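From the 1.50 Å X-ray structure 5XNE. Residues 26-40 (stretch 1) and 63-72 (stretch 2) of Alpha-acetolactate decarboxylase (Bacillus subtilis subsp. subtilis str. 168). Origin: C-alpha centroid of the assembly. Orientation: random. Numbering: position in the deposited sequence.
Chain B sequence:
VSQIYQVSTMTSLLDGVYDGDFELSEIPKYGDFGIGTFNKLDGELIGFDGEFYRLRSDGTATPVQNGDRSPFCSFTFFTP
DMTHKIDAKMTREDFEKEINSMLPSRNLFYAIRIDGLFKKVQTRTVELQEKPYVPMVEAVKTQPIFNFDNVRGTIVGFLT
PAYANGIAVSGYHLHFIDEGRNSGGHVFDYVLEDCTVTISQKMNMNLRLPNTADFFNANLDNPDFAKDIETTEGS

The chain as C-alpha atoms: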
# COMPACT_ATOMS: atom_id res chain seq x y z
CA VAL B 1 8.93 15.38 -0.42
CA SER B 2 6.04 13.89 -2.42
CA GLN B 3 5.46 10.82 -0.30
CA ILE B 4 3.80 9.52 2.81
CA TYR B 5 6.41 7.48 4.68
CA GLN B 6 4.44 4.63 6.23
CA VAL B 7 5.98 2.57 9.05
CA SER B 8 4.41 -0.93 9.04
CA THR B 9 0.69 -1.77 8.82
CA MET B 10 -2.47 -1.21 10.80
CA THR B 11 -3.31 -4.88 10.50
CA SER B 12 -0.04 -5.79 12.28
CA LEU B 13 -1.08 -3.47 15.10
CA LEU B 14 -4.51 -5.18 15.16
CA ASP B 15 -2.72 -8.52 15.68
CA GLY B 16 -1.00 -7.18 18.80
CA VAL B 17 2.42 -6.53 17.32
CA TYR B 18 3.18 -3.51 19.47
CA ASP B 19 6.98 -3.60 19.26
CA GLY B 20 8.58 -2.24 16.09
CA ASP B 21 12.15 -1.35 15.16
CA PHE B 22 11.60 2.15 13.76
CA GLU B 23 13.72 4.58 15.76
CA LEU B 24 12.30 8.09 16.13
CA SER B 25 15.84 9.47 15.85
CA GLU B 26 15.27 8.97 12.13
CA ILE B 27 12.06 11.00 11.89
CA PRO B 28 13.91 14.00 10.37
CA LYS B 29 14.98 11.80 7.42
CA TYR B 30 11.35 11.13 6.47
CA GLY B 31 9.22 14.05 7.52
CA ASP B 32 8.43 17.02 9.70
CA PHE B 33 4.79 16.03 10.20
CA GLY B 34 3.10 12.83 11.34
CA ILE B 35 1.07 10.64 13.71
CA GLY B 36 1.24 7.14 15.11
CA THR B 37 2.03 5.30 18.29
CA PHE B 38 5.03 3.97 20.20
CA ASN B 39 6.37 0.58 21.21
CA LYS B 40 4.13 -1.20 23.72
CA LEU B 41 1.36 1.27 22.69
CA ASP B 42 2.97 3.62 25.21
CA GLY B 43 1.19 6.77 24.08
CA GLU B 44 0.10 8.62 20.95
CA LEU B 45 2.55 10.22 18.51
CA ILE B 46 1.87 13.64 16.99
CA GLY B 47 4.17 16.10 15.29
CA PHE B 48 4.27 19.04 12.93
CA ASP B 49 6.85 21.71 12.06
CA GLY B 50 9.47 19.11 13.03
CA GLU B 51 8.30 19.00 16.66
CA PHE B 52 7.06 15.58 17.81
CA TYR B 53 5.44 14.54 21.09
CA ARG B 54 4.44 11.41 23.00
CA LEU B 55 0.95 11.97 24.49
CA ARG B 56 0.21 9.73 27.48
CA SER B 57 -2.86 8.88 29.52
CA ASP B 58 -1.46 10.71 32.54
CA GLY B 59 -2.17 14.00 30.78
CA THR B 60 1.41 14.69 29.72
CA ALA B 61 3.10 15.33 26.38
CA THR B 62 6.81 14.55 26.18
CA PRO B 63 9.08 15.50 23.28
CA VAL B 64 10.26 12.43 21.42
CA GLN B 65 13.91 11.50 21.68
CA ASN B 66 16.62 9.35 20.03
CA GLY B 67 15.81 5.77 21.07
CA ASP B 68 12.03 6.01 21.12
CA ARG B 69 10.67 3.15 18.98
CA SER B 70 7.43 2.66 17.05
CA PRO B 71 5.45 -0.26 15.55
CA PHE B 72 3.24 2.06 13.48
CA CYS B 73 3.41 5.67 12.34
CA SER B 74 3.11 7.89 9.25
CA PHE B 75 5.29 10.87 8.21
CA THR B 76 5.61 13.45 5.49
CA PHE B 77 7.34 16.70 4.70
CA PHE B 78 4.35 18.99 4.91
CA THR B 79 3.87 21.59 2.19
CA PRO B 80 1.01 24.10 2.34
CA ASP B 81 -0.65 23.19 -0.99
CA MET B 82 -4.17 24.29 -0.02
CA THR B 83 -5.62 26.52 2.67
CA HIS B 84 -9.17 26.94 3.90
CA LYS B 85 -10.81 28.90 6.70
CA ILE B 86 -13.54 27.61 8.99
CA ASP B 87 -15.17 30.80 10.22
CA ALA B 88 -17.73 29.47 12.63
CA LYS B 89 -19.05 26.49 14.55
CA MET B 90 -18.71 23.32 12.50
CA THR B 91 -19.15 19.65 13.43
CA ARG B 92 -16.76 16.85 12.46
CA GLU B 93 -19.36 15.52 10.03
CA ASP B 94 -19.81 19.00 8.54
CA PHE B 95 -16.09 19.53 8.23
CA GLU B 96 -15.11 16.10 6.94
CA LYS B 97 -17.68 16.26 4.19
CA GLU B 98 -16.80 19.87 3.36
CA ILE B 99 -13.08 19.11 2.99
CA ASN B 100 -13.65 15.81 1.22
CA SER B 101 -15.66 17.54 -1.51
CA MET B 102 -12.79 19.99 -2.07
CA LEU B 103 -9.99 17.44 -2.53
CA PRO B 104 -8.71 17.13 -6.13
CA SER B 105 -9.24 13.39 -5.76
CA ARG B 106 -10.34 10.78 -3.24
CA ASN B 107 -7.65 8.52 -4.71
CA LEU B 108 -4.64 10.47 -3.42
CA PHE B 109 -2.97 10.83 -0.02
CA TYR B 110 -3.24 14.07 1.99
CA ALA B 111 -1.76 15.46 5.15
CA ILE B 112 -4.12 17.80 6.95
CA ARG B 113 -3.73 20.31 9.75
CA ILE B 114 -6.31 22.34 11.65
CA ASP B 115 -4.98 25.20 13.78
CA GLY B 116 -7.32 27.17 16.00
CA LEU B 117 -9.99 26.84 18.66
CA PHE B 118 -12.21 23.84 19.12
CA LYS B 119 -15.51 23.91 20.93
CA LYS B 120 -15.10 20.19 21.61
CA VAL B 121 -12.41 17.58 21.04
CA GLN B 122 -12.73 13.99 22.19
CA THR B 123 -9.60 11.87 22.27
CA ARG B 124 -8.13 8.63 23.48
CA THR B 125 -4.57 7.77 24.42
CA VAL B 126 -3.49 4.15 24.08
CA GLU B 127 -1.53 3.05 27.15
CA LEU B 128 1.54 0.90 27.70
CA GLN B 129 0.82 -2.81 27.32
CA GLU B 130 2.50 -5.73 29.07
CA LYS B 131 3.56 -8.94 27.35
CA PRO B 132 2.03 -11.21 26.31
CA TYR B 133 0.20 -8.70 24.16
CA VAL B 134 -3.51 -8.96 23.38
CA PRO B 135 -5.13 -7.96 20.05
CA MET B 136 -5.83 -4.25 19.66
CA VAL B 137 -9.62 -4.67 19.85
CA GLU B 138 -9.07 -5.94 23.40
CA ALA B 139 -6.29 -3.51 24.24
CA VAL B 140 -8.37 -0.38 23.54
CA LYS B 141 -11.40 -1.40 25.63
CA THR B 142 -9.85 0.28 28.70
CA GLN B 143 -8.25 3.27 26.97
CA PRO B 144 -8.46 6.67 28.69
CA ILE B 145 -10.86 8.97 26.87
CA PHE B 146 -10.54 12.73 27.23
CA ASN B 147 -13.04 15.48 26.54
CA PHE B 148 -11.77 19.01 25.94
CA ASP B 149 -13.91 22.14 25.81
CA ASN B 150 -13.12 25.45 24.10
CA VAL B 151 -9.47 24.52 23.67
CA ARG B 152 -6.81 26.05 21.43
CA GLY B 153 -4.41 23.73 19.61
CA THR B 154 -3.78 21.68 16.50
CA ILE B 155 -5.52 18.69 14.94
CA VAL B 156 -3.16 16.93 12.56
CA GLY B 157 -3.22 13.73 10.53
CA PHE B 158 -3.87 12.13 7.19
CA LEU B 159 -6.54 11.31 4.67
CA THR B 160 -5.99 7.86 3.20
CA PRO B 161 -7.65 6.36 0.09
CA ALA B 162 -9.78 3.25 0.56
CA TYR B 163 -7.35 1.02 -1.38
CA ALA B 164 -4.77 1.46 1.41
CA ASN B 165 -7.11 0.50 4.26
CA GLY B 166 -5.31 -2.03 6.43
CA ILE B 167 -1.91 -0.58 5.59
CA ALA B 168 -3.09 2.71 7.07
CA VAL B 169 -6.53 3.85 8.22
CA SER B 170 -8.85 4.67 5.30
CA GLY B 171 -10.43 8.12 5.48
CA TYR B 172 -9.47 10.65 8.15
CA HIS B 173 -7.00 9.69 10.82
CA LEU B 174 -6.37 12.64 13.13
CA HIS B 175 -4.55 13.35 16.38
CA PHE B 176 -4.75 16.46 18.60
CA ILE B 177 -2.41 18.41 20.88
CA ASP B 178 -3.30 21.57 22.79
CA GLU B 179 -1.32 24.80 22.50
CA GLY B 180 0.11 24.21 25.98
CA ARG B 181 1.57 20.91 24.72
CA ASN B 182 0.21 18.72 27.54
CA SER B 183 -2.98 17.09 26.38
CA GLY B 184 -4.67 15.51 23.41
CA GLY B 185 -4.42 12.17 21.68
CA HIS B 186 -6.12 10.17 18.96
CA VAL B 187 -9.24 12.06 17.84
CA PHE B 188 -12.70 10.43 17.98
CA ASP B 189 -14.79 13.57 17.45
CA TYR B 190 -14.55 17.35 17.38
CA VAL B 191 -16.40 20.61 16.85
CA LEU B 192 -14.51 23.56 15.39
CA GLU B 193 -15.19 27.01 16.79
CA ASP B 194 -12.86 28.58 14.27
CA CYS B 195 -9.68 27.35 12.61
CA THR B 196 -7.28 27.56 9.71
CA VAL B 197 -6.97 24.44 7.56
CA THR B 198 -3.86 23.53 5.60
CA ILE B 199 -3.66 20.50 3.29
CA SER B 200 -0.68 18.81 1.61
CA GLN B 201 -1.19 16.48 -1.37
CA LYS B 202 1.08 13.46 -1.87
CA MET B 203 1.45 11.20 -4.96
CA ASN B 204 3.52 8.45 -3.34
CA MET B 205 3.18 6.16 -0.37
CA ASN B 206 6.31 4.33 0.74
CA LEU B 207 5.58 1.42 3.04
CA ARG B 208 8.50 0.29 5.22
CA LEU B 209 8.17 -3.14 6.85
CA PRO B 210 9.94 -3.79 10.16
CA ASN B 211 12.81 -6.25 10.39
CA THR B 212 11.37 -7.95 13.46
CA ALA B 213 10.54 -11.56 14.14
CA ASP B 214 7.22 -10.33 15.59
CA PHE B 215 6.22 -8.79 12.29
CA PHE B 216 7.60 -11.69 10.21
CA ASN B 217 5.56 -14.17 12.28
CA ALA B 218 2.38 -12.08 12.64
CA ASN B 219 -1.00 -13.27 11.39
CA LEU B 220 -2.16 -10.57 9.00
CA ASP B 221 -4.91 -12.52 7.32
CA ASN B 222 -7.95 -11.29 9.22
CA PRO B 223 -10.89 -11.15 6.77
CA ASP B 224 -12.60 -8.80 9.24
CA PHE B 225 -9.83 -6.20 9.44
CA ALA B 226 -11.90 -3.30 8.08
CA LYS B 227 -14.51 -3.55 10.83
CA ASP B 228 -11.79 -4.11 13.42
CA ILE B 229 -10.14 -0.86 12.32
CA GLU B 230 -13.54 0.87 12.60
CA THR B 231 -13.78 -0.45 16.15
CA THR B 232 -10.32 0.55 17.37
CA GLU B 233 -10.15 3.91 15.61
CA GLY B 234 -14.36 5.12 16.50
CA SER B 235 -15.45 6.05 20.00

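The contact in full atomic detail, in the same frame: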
# COMPACT_ATOMS: atom_id res chain seq x y z
N GLU B 26 15.21 8.83 13.57
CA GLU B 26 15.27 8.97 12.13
C GLU B 26 14.08 9.70 11.53
O GLU B 26 14.00 9.86 10.32
CB GLU B 26 15.44 7.60 11.50
CG GLU B 26 16.88 7.11 11.72
CD GLU B 26 16.93 5.64 11.84
OE1 GLU B 26 16.10 4.99 11.19
OE2 GLU B 26 17.80 5.13 12.58
N ILE B 27 13.17 10.17 12.38
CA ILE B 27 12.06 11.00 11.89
C ILE B 27 12.51 12.13 10.93
O ILE B 27 11.93 12.27 9.87
CB ILE B 27 11.25 11.60 13.06
CG1 ILE B 27 10.40 10.51 13.73
CG2 ILE B 27 10.36 12.77 12.58
CD1 ILE B 27 9.61 10.98 14.92
N PRO B 28 13.57 12.90 11.28
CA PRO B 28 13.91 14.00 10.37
C PRO B 28 14.34 13.57 8.96
O PRO B 28 14.36 14.41 8.06
CB PRO B 28 15.08 14.69 11.08
CG PRO B 28 14.93 14.35 12.50
CD PRO B 28 14.38 12.95 12.52
N LYS B 29 14.67 12.29 8.76
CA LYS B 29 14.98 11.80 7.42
C LYS B 29 13.73 11.65 6.55
O LYS B 29 13.84 11.60 5.32
CB LYS B 29 15.69 10.44 7.49
CG LYS B 29 16.96 10.42 8.33
CD LYS B 29 17.61 9.03 8.29
CE LYS B 29 18.97 9.03 8.98
NZ LYS B 29 18.89 9.45 10.41
N TYR B 30 12.56 11.54 7.18
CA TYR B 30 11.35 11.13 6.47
C TYR B 30 10.20 12.10 6.55
O TYR B 30 9.23 11.98 5.80
CB TYR B 30 10.88 9.76 6.99
CG TYR B 30 11.91 8.69 6.79
CD1 TYR B 30 12.26 8.28 5.50
CD2 TYR B 30 12.52 8.08 7.87
CE1 TYR B 30 13.21 7.30 5.30
CE2 TYR B 30 13.47 7.10 7.69
CZ TYR B 30 13.81 6.71 6.41
OH TYR B 30 14.75 5.72 6.22
N GLY B 31 10.27 13.06 7.47
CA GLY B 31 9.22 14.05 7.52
C GLY B 31 9.37 15.04 8.65
O GLY B 31 10.21 14.87 9.54
N ASP B 32 8.53 16.07 8.60
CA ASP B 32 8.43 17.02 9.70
C ASP B 32 7.02 17.06 10.27
O ASP B 32 6.67 17.94 11.04
CB ASP B 32 8.83 18.42 9.23
CG ASP B 32 8.09 18.87 7.98
OD1 ASP B 32 6.93 18.47 7.76
OD2 ASP B 32 8.69 19.66 7.21
N PHE B 33 6.21 16.07 9.90
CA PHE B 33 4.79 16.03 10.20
C PHE B 33 4.39 14.56 10.30
O PHE B 33 4.81 13.77 9.47
CB PHE B 33 4.03 16.73 9.07
CG PHE B 33 2.53 16.75 9.21
CD1 PHE B 33 1.76 15.63 8.91
CD2 PHE B 33 1.89 17.93 9.56
CE1 PHE B 33 0.39 15.67 9.00
CE2 PHE B 33 0.51 17.99 9.63
CZ PHE B 33 -0.25 16.85 9.32
N GLY B 34 3.61 14.19 11.31
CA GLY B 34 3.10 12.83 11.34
C GLY B 34 2.36 12.44 12.60
O GLY B 34 2.25 13.23 13.55
N ILE B 35 1.83 11.21 12.58
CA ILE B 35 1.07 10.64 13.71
C ILE B 35 1.40 9.16 13.82
O ILE B 35 2.00 8.57 12.93
CB ILE B 35 -0.46 10.81 13.54
CG1 ILE B 35 -0.95 10.11 12.26
CG2 ILE B 35 -0.86 12.28 13.54
CD1 ILE B 35 -2.47 10.01 12.17
N GLY B 36 1.02 8.57 14.94
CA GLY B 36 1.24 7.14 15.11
C GLY B 36 1.22 6.78 16.57
O GLY B 36 0.57 7.44 17.39
N THR B 37 1.92 5.71 16.90
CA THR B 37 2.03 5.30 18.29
C THR B 37 3.47 4.88 18.56
O THR B 37 4.36 5.09 17.74
CB THR B 37 1.02 4.17 18.62
OG1 THR B 37 1.04 3.90 20.03
CG2 THR B 37 1.34 2.88 17.84
N PHE B 38 3.70 4.33 19.75
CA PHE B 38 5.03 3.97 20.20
C PHE B 38 5.06 2.49 20.56
O PHE B 38 4.01 1.87 20.68
CB PHE B 38 5.43 4.78 21.43
CG PHE B 38 5.58 6.25 21.17
CD1 PHE B 38 4.47 7.07 21.06
CD2 PHE B 38 6.84 6.81 21.08
CE1 PHE B 38 4.62 8.42 20.81
CE2 PHE B 38 6.99 8.18 20.85
CZ PHE B 38 5.88 8.97 20.71
N ASN B 39 6.26 1.96 20.76
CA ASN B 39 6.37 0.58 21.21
C ASN B 39 5.58 0.37 22.50
O ASN B 39 5.47 1.28 23.34
CB ASN B 39 7.83 0.17 21.38
CG ASN B 39 8.43 -0.35 20.08
OD1 ASN B 39 7.94 -0.03 18.98
ND2 ASN B 39 9.50 -1.14 20.19
N LYS B 40 5.00 -0.82 22.61
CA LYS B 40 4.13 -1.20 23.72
C LYS B 40 2.82 -0.41 23.77
O LYS B 40 2.08 -0.51 24.75
CB LYS B 40 4.87 -1.06 25.07
CG LYS B 40 6.32 -1.51 25.05
CD LYS B 40 6.90 -1.55 26.47
CE LYS B 40 6.28 -2.70 27.25
NZ LYS B 40 6.52 -4.04 26.61
N PRO B 63 8.36 15.50 24.56
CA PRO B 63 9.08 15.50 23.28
C PRO B 63 9.71 14.15 23.00
O PRO B 63 10.23 13.49 23.91
CB PRO B 63 10.15 16.58 23.49
CG PRO B 63 9.53 17.52 24.48
CD PRO B 63 8.74 16.64 25.41
N VAL B 64 9.64 13.70 21.76
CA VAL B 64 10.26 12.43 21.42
C VAL B 64 11.77 12.59 21.41
O VAL B 64 12.30 13.69 21.18
CB VAL B 64 9.78 11.88 20.06
CG1 VAL B 64 8.25 11.74 20.04
CG2 VAL B 64 10.27 12.75 18.94
N GLN B 65 12.46 11.50 21.67
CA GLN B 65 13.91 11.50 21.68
C GLN B 65 14.47 10.30 20.91
O GLN B 65 13.73 9.36 20.57
CB GLN B 65 14.43 11.50 23.12
CG GLN B 65 14.07 10.28 23.94
CD GLN B 65 14.61 10.33 25.38
OE1 GLN B 65 14.90 11.40 25.91
NE2 GLN B 65 14.77 9.16 25.99
N ASN B 66 15.77 10.37 20.64
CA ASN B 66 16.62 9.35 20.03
C ASN B 66 16.11 7.90 19.97
O ASN B 66 15.77 7.41 18.89
CB ASN B 66 17.98 9.34 20.76
CG ASN B 66 18.79 10.62 20.52
OD1 ASN B 66 19.43 10.78 19.48
ND2 ASN B 66 18.77 11.53 21.50
N GLY B 67 16.09 7.20 21.09
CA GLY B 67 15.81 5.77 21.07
C GLY B 67 14.36 5.39 21.29
O GLY B 67 14.06 4.24 21.62
N ASP B 68 13.45 6.34 21.14
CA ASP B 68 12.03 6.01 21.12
C ASP B 68 11.75 5.14 19.89
O ASP B 68 12.27 5.40 18.80
CB ASP B 68 11.16 7.28 21.08
CG ASP B 68 11.21 8.08 22.37
OD1 ASP B 68 11.61 7.53 23.44
OD2 ASP B 68 10.82 9.26 22.32
N ARG B 69 10.97 4.08 20.07
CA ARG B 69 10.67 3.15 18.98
C ARG B 69 9.18 3.12 18.67
O ARG B 69 8.36 3.40 19.54
CB ARG B 69 11.15 1.73 19.31
CG ARG B 69 12.67 1.59 19.48
CD ARG B 69 13.10 0.21 20.01
NE ARG B 69 12.68 -0.95 19.22
CZ ARG B 69 13.10 -2.20 19.45
NH1 ARG B 69 13.95 -2.44 20.45
NH2 ARG B 69 12.68 -3.22 18.69
N SER B 70 8.83 2.76 17.44
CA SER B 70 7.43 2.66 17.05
C SER B 70 7.12 1.45 16.18
O SER B 70 7.90 1.12 15.29
CB SER B 70 7.00 3.90 16.28
OG SER B 70 5.67 3.72 15.82
N PRO B 71 5.96 0.81 16.41
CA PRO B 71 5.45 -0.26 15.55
C PRO B 71 4.59 0.24 14.40
O PRO B 71 4.24 -0.55 13.52
CB PRO B 71 4.59 -1.09 16.50
CG PRO B 71 3.99 -0.04 17.43
CD PRO B 71 5.10 1.01 17.60
N PHE B 72 4.21 1.52 14.43
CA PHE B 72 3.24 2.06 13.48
C PHE B 72 3.21 3.58 13.55
O PHE B 72 2.93 4.14 14.61
CB PHE B 72 1.84 1.51 13.76
CG PHE B 72 0.79 2.03 12.82
CD1 PHE B 72 0.65 1.49 11.56
CD2 PHE B 72 -0.05 3.07 13.19
CE1 PHE B 72 -0.31 1.97 10.67
CE2 PHE B 72 -1.01 3.56 12.31
CZ PHE B 72 -1.14 3.00 11.04

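The Ser70 hydroxyl sits between Thr37 O and Phe72 N, which lie 4.9 Å apart: OG donates to Thr37 O at 2.7 Å and accepts from Phe72 N at 3.0 Å. One oxygen thus ties the Thr37 carbonyl to the Phe72 amide. Two backbone hydrogen bonds flank this link. Thr37 N donates to Phe72 O at 3.0 Å and is nearly straight (169°); Asn39 N donates to Arg69 O at 2.8 Å. The chains run antiparallel, with Gly36 nearest Phe72 and Phe38 nearest Ser70. Each acceptor carbonyl also receives a CA-H...O contact, from Gly36 CA to Phe72 O at 3.5 Å and from Phe38 CA to Arg69 O at 3.4 Å. Gly36 suits this site: an ideal CB would lie 2.6 Å from Phe72 O, and its backbone angles by themselves call for glycine.

Apolar packing extends the contact beyond the paired backbones. The Phe38 ring meets Val64 at its edge, CZ to CG1 at 3.7 Å, while Ile27 reaches the other methyl of Val64 more loosely, CD1 to CG2 at 4.4 Å. The loop carrying Val64 is braced locally by Gln65 N donating to Asp68 OD2 at 2.9 Å. Pro71 packs its ring against stretch 1, with CD 3.3 Å from Phe38 C and CG 4.0 Å from Thr37 CG2.

The CA-to-CB bond of Asn39 points sideways, but the end of its side chain comes nearer to stretch 2. Its ND2 lies over one face of the Arg69 guanidinium, 3.3 Å from NE; both atoms are donors, so this is packing without a hydrogen bond, and both find partners elsewhere in the structure. The contact buries 509 Å², summed over both sides.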